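Local coordinates for protein benzoylformate decarboxylase (PDB 4Q9D) that belongs to the thiamine pyrophosphate-dependent enzyme family and carries a magnesium ion in a subunit built from three alpha/beta domains, at residues R182-F193 with D312-A321. Sequence-based numbering, arbitrary orientation.
Sequences RVAPDAERLAQF and DSLVGDVGIA
Ser313 O is gripped side-on by the guanidinium of Arg189, whose NE and NH2 each lie 2.9 Å from it and approach from the same face of the carbonyl plane. The contact lies at one border of the Rossmann-like central domain, where 312-315, an edge strand, within this chain, of its parallel sheet, is covered by helix 187-193 and the chain leading into it. With CG anti to the backbone N (chi1 -176°), Arg189 runs extended past Leu314 CB to the strand; its NH2 is also hydrogen-bonded to Ser178 OG of the second subunit. Beneath the helix, Leu314 splits its two methyls: CD1 meets Pro185 CB at 3.5 Å, while CD2 lies over the face of the Phe193 ring, a CH-pi contact 3.7 Å from the centroid. Leu190 CD1 closes on the same CD2 methyl. Further along, Asp317 N donates an almost straight bond (168°) to Val183 O, and Asp317 OD2 caps helix 318-328 at the N-cap position, accepting from Ile320 N through its anti lone pair. Ile320 CG2 packs on Ala184 CB and Pro185 CD, and its CD1 sits over the centre of the Arg182 guanidinium. That group forms a salt bridge with Asp186 of the second subunit, and Ala184 pairs in an antiparallel ladder with a strand of that subunit. A water links Arg182 NH1 to Asp317 OD2, while another accepts from Asp186 N and donates to Val315 O at 2.7 Å.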
ATOM      1  N   ARG B 182     -19.925  20.607  -4.412  1.00 26.90           N
ATOM      2  CA  ARG B 182     -19.865  20.815  -5.856  1.00 26.39           C
ATOM      3  C   ARG B 182     -18.718  21.760  -6.137  1.00 20.48           C
ATOM      4  O   ARG B 182     -18.432  22.643  -5.323  1.00 23.38           O
ATOM      5  CB  ARG B 182     -21.149  21.511  -6.390  1.00 17.64           C
ATOM      6  CG  ARG B 182     -22.450  20.892  -5.974  1.00 20.62           C
ATOM      7  CD  ARG B 182     -23.646  21.512  -6.722  1.00 27.29           C
ATOM      8  NE  ARG B 182     -23.811  22.950  -6.455  1.00 28.21           N
ATOM      9  CZ  ARG B 182     -24.768  23.713  -6.989  1.00 36.62           C
ATOM     10  NH1 ARG B 182     -25.671  23.178  -7.822  1.00 27.00           N
ATOM     11  NH2 ARG B 182     -24.831  25.014  -6.688  1.00 29.36           N
ATOM     12  N   VAL B 183     -18.073  21.592  -7.291  1.00 19.26           N
ATOM     13  CA  VAL B 183     -17.297  22.674  -7.891  1.00 19.24           C
ATOM     14  C   VAL B 183     -17.934  22.987  -9.248  1.00 30.55           C
ATOM     15  O   VAL B 183     -18.622  22.139  -9.814  1.00 24.51           O
ATOM     16  CB  VAL B 183     -15.784  22.330  -8.020  1.00 21.32           C
ATOM     17  CG1 VAL B 183     -15.177  22.075  -6.619  1.00 20.98           C
ATOM     18  CG2 VAL B 183     -15.563  21.106  -8.929  1.00 23.42           C
ATOM     19  N   ALA B 184     -17.719  24.187  -9.773  1.00 26.44           N
ATOM     20  CA  ALA B 184     -18.278  24.541 -11.078  1.00 26.09           C
ATOM     21  C   ALA B 184     -17.224  24.382 -12.141  1.00 27.52           C
ATOM     22  O   ALA B 184     -16.051  24.484 -11.840  1.00 24.04           O
ATOM     23  CB  ALA B 184     -18.801  26.015 -11.068  1.00 23.01           C
ATOM     24  N   PRO B 185     -17.639  24.145 -13.400  1.00 27.04           N
ATOM     25  CA  PRO B 185     -16.694  24.168 -14.524  1.00 23.15           C
ATOM     26  C   PRO B 185     -15.971  25.530 -14.600  1.00 26.64           C
ATOM     27  O   PRO B 185     -16.534  26.559 -14.275  1.00 23.04           O
ATOM     28  CB  PRO B 185     -17.613  24.019 -15.751  1.00 20.78           C
ATOM     29  CG  PRO B 185     -18.877  23.342 -15.218  1.00 19.46           C
ATOM     30  CD  PRO B 185     -19.036  23.962 -13.846  1.00 25.43           C
ATOM     31  N   ASP B 186     -14.719  25.518 -15.005  1.00 22.84           N
ATOM     32  CA  ASP B 186     -14.002  26.734 -15.328  1.00 28.98           C
ATOM     33  C   ASP B 186     -14.851  27.430 -16.418  1.00 32.86           C
ATOM     34  O   ASP B 186     -15.122  26.831 -17.460  1.00 25.03           O
ATOM     35  CB  ASP B 186     -12.625  26.296 -15.836  1.00 26.86           C
ATOM     36  CG  ASP B 186     -11.802  27.423 -16.445  1.00 32.66           C
ATOM     37  OD1 ASP B 186     -12.366  28.439 -16.864  1.00 32.56           O
ATOM     38  OD2 ASP B 186     -10.560  27.239 -16.557  1.00 35.96           O
ATOM     39  N   ALA B 187     -15.282  28.670 -16.179  1.00 21.41           N
ATOM     40  CA  ALA B 187     -16.253  29.326 -17.067  1.00 26.65           C
ATOM     41  C   ALA B 187     -15.672  29.566 -18.458  1.00 27.70           C
ATOM     42  O   ALA B 187     -16.351  29.452 -19.481  1.00 28.36           O
ATOM     43  CB  ALA B 187     -16.773  30.668 -16.435  1.00 25.39           C
ATOM     44  N   GLU B 188     -14.389  29.875 -18.506  1.00 26.78           N
ATOM     45  CA  GLU B 188     -13.753  30.116 -19.786  1.00 25.29           C
ATOM     46  C   GLU B 188     -13.608  28.831 -20.602  1.00 30.69           C
ATOM     47  O   GLU B 188     -13.708  28.846 -21.839  1.00 28.84           O
ATOM     48  CB  GLU B 188     -12.401  30.785 -19.552  1.00 30.66           C
ATOM     49  CG  GLU B 188     -11.367  30.528 -20.614  1.00 45.11           C
ATOM     50  CD  GLU B 188     -10.012  31.130 -20.241  1.00 72.10           C
ATOM     51  OE1 GLU B 188      -8.977  30.465 -20.496  1.00 61.47           O
ATOM     52  OE2 GLU B 188      -9.993  32.260 -19.684  1.00 71.27           O
ATOM     53  N   ARG B 189     -13.400  27.705 -19.923  1.00 27.07           N
ATOM     54  CA  ARG B 189     -13.291  26.441 -20.637  1.00 24.66           C
ATOM     55  C   ARG B 189     -14.694  25.978 -21.040  1.00 24.19           C
ATOM     56  O   ARG B 189     -14.880  25.436 -22.121  1.00 24.91           O
ATOM     57  CB  ARG B 189     -12.559  25.373 -19.800  1.00 31.24           C
ATOM     58  CG  ARG B 189     -12.305  24.003 -20.498  1.00 22.27           C
ATOM     59  CD  ARG B 189     -11.234  23.164 -19.739  1.00 24.67           C
ATOM     60  NE  ARG B 189     -10.921  21.909 -20.428  1.00 23.39           N
ATOM     61  CZ  ARG B 189     -10.172  21.817 -21.517  1.00 26.41           C
ATOM     62  NH1 ARG B 189      -9.632  22.910 -22.061  1.00 26.70           N
ATOM     63  NH2 ARG B 189      -9.970  20.630 -22.079  1.00 23.81           N
ATOM     64  N   LEU B 190     -15.676  26.172 -20.162  1.00 21.54           N
ATOM     65  CA  LEU B 190     -17.034  25.771 -20.475  1.00 24.74           C
ATOM     66  C   LEU B 190     -17.535  26.571 -21.692  1.00 29.92           C
ATOM     67  O   LEU B 190     -18.175  26.007 -22.566  1.00 28.21           O
ATOM     68  CB  LEU B 190     -17.963  25.982 -19.292  1.00 22.03           C
ATOM     69  CG  LEU B 190     -19.390  25.437 -19.485  1.00 28.37           C
ATOM     70  CD1 LEU B 190     -19.392  23.904 -19.483  1.00 24.69           C
ATOM     71  CD2 LEU B 190     -20.301  25.947 -18.375  1.00 27.91           C
ATOM     72  N   ALA B 191     -17.212  27.870 -21.748  1.00 25.36           N
ATOM     73  CA  ALA B 191     -17.567  28.711 -22.901  1.00 26.88           C
ATOM     74  C   ALA B 191     -16.874  28.200 -24.163  1.00 28.36           C
ATOM     75  O   ALA B 191     -17.466  28.190 -25.236  1.00 30.82           O
ATOM     76  CB  ALA B 191     -17.241  30.214 -22.655  1.00 26.28           C
ATOM     77  N   GLN B 192     -15.626  27.755 -24.043  1.00 29.37           N
ATOM     78  CA  GLN B 192     -14.968  27.157 -25.199  1.00 24.22           C
ATOM     79  C   GLN B 192     -15.733  25.932 -25.687  1.00 29.92           C
ATOM     80  O   GLN B 192     -15.854  25.736 -26.892  1.00 29.09           O
ATOM     81  CB  GLN B 192     -13.513  26.767 -24.900  1.00 32.88           C
ATOM     82  CG  GLN B 192     -12.530  27.934 -24.890  1.00 44.78           C
ATOM     83  CD  GLN B 192     -11.187  27.619 -24.201  1.00 51.63           C
ATOM     84  OE1 GLN B 192     -10.907  26.475 -23.802  1.00 39.79           O
ATOM     85  NE2 GLN B 192     -10.360  28.654 -24.042  1.00 48.81           N
ATOM     86  N   PHE B 193     -16.198  25.090 -24.754  1.00 25.59           N
ATOM     87  CA  PHE B 193     -16.940  23.879 -25.117  1.00 32.17           C
ATOM     88  C   PHE B 193     -18.249  24.246 -25.839  1.00 29.22           C
ATOM     89  O   PHE B 193     -18.649  23.598 -26.813  1.00 29.89           O
ATOM     90  CB  PHE B 193     -17.242  22.997 -23.882  1.00 22.04           C
ATOM     91  CG  PHE B 193     -16.079  22.084 -23.442  1.00 28.96           C
ATOM     92  CD1 PHE B 193     -14.757  22.386 -23.759  1.00 20.07           C
ATOM     93  CD2 PHE B 193     -16.334  20.918 -22.706  1.00 21.35           C
ATOM     94  CE1 PHE B 193     -13.693  21.550 -23.347  1.00 26.34           C
ATOM     95  CE2 PHE B 193     -15.276  20.059 -22.278  1.00 24.61           C
ATOM     96  CZ  PHE B 193     -13.955  20.376 -22.594  1.00 24.86           C
ATOM     97  N   ASP B 312     -11.567  16.035 -25.390  1.00 25.46           N
ATOM     98  CA  ASP B 312     -11.234  17.142 -24.505  1.00 22.52           C
ATOM     99  C   ASP B 312     -12.238  17.144 -23.369  1.00 23.83           C
ATOM    100  O   ASP B 312     -13.451  17.046 -23.598  1.00 22.63           O
ATOM    101  CB  ASP B 312     -11.260  18.475 -25.275  1.00 22.32           C
ATOM    102  CG  ASP B 312     -10.227  18.511 -26.371  1.00 25.61           C
ATOM    103  OD1 ASP B 312      -9.011  18.495 -26.066  1.00 30.54           O
ATOM    104  OD2 ASP B 312     -10.621  18.535 -27.543  1.00 30.66           O
ATOM    105  N   SER B 313     -11.740  17.277 -22.144  1.00 21.61           N
ATOM    106  CA  SER B 313     -12.606  17.138 -20.985  1.00 21.12           C
ATOM    107  C   SER B 313     -12.530  18.361 -20.080  1.00 21.00           C
ATOM    108  O   SER B 313     -11.574  19.132 -20.131  1.00 23.77           O
ATOM    109  CB  SER B 313     -12.179  15.908 -20.169  1.00 22.07           C
ATOM    110  OG  SER B 313     -10.803  16.020 -19.798  1.00 25.34           O
ATOM    111  N   LEU B 314     -13.535  18.516 -19.228  1.00 23.00           N
ATOM    112  CA  LEU B 314     -13.450  19.478 -18.155  1.00 29.03           C
ATOM    113  C   LEU B 314     -14.125  18.900 -16.918  1.00 22.37           C
ATOM    114  O   LEU B 314     -15.018  18.069 -17.029  1.00 23.93           O
ATOM    115  CB  LEU B 314     -14.066  20.833 -18.554  1.00 27.25           C
ATOM    116  CG  LEU B 314     -15.568  21.058 -18.689  1.00 22.58           C
ATOM    117  CD1 LEU B 314     -16.212  21.227 -17.341  1.00 22.66           C
ATOM    118  CD2 LEU B 314     -15.839  22.314 -19.557  1.00 24.15           C
ATOM    119  N   VAL B 315     -13.680  19.350 -15.757  1.00 21.81           N
ATOM    120  CA  VAL B 315     -14.175  18.844 -14.477  1.00 21.23           C
ATOM    121  C   VAL B 315     -15.119  19.872 -13.918  1.00 24.15           C
ATOM    122  O   VAL B 315     -14.822  21.077 -13.948  1.00 22.59           O
ATOM    123  CB  VAL B 315     -13.024  18.642 -13.455  1.00 22.28           C
ATOM    124  CG1 VAL B 315     -13.585  18.253 -12.119  1.00 16.15           C
ATOM    125  CG2 VAL B 315     -12.003  17.595 -13.978  1.00 19.28           C
ATOM    126  N   GLY B 316     -16.264  19.404 -13.439  1.00 19.91           N
ATOM    127  CA  GLY B 316     -17.220  20.279 -12.791  1.00 22.93           C
ATOM    128  C   GLY B 316     -18.483  19.509 -12.515  1.00 24.12           C
ATOM    129  O   GLY B 316     -18.727  18.470 -13.144  1.00 24.29           O
ATOM    130  N   ASP B 317     -19.284  20.008 -11.584  1.00 18.96           N
ATOM    131  CA  ASP B 317     -20.586  19.425 -11.300  1.00 23.49           C
ATOM    132  C   ASP B 317     -21.443  19.387 -12.566  1.00 23.66           C
ATOM    133  O   ASP B 317     -21.525  20.379 -13.282  1.00 22.84           O
ATOM    134  CB  ASP B 317     -21.287  20.258 -10.230  1.00 21.15           C
ATOM    135  CG  ASP B 317     -22.642  19.695  -9.843  1.00 25.99           C
ATOM    136  OD1 ASP B 317     -22.696  18.860  -8.891  1.00 25.22           O
ATOM    137  OD2 ASP B 317     -23.657  20.094 -10.481  1.00 22.03           O
ATOM    138  N   VAL B 318     -22.094  18.260 -12.849  1.00 22.08           N
ATOM    139  CA  VAL B 318     -22.737  18.124 -14.163  1.00 24.53           C
ATOM    140  C   VAL B 318     -24.021  18.941 -14.209  1.00 23.23           C
ATOM    141  O   VAL B 318     -24.439  19.407 -15.262  1.00 25.03           O
ATOM    142  CB  VAL B 318     -22.979  16.643 -14.552  1.00 25.43           C
ATOM    143  CG1 VAL B 318     -21.646  15.950 -14.714  1.00 22.99           C
ATOM    144  CG2 VAL B 318     -23.839  15.931 -13.492  1.00 15.88           C
ATOM    145  N   GLY B 319     -24.630  19.127 -13.044  1.00 20.11           N
ATOM    146  CA  GLY B 319     -25.816  19.958 -12.921  1.00 25.02           C
ATOM    147  C   GLY B 319     -25.521  21.415 -13.234  1.00 23.35           C
ATOM    148  O   GLY B 319     -26.233  22.054 -14.013  1.00 28.06           O
ATOM    149  N   ILE B 320     -24.464  21.954 -12.634  1.00 27.54           N
ATOM    150  CA  ILE B 320     -24.051  23.316 -12.942  1.00 22.46           C
ATOM    151  C   ILE B 320     -23.667  23.431 -14.415  1.00 25.32           C
ATOM    152  O   ILE B 320     -24.009  24.394 -15.088  1.00 24.79           O
ATOM    153  CB  ILE B 320     -22.850  23.740 -12.063  1.00 20.42           C
ATOM    154  CG1 ILE B 320     -23.279  23.773 -10.600  1.00 22.37           C
ATOM    155  CG2 ILE B 320     -22.323  25.108 -12.487  1.00 22.15           C
ATOM    156  CD1 ILE B 320     -22.142  24.115  -9.650  1.00 28.95           C
ATOM    157  N   ALA B 321     -22.916  22.455 -14.916  1.00 23.69           N
ATOM    158  CA  ALA B 321     -22.480  22.503 -16.300  1.00 24.87           C
ATOM    159  C   ALA B 321     -23.662  22.565 -17.261  1.00 24.28           C
ATOM    160  O   ALA B 321     -23.626  23.345 -18.198  1.00 28.46           O
ATOM    161  CB  ALA B 321     -21.553  21.305 -16.653  1.00 18.53           C
TER
HETATM  162  O   HOH W   1     -25.891  20.657  -9.058  1.00 26.76           O
HETATM  163  O   HOH W   2     -13.241  22.924 -15.016  1.00 19.92           O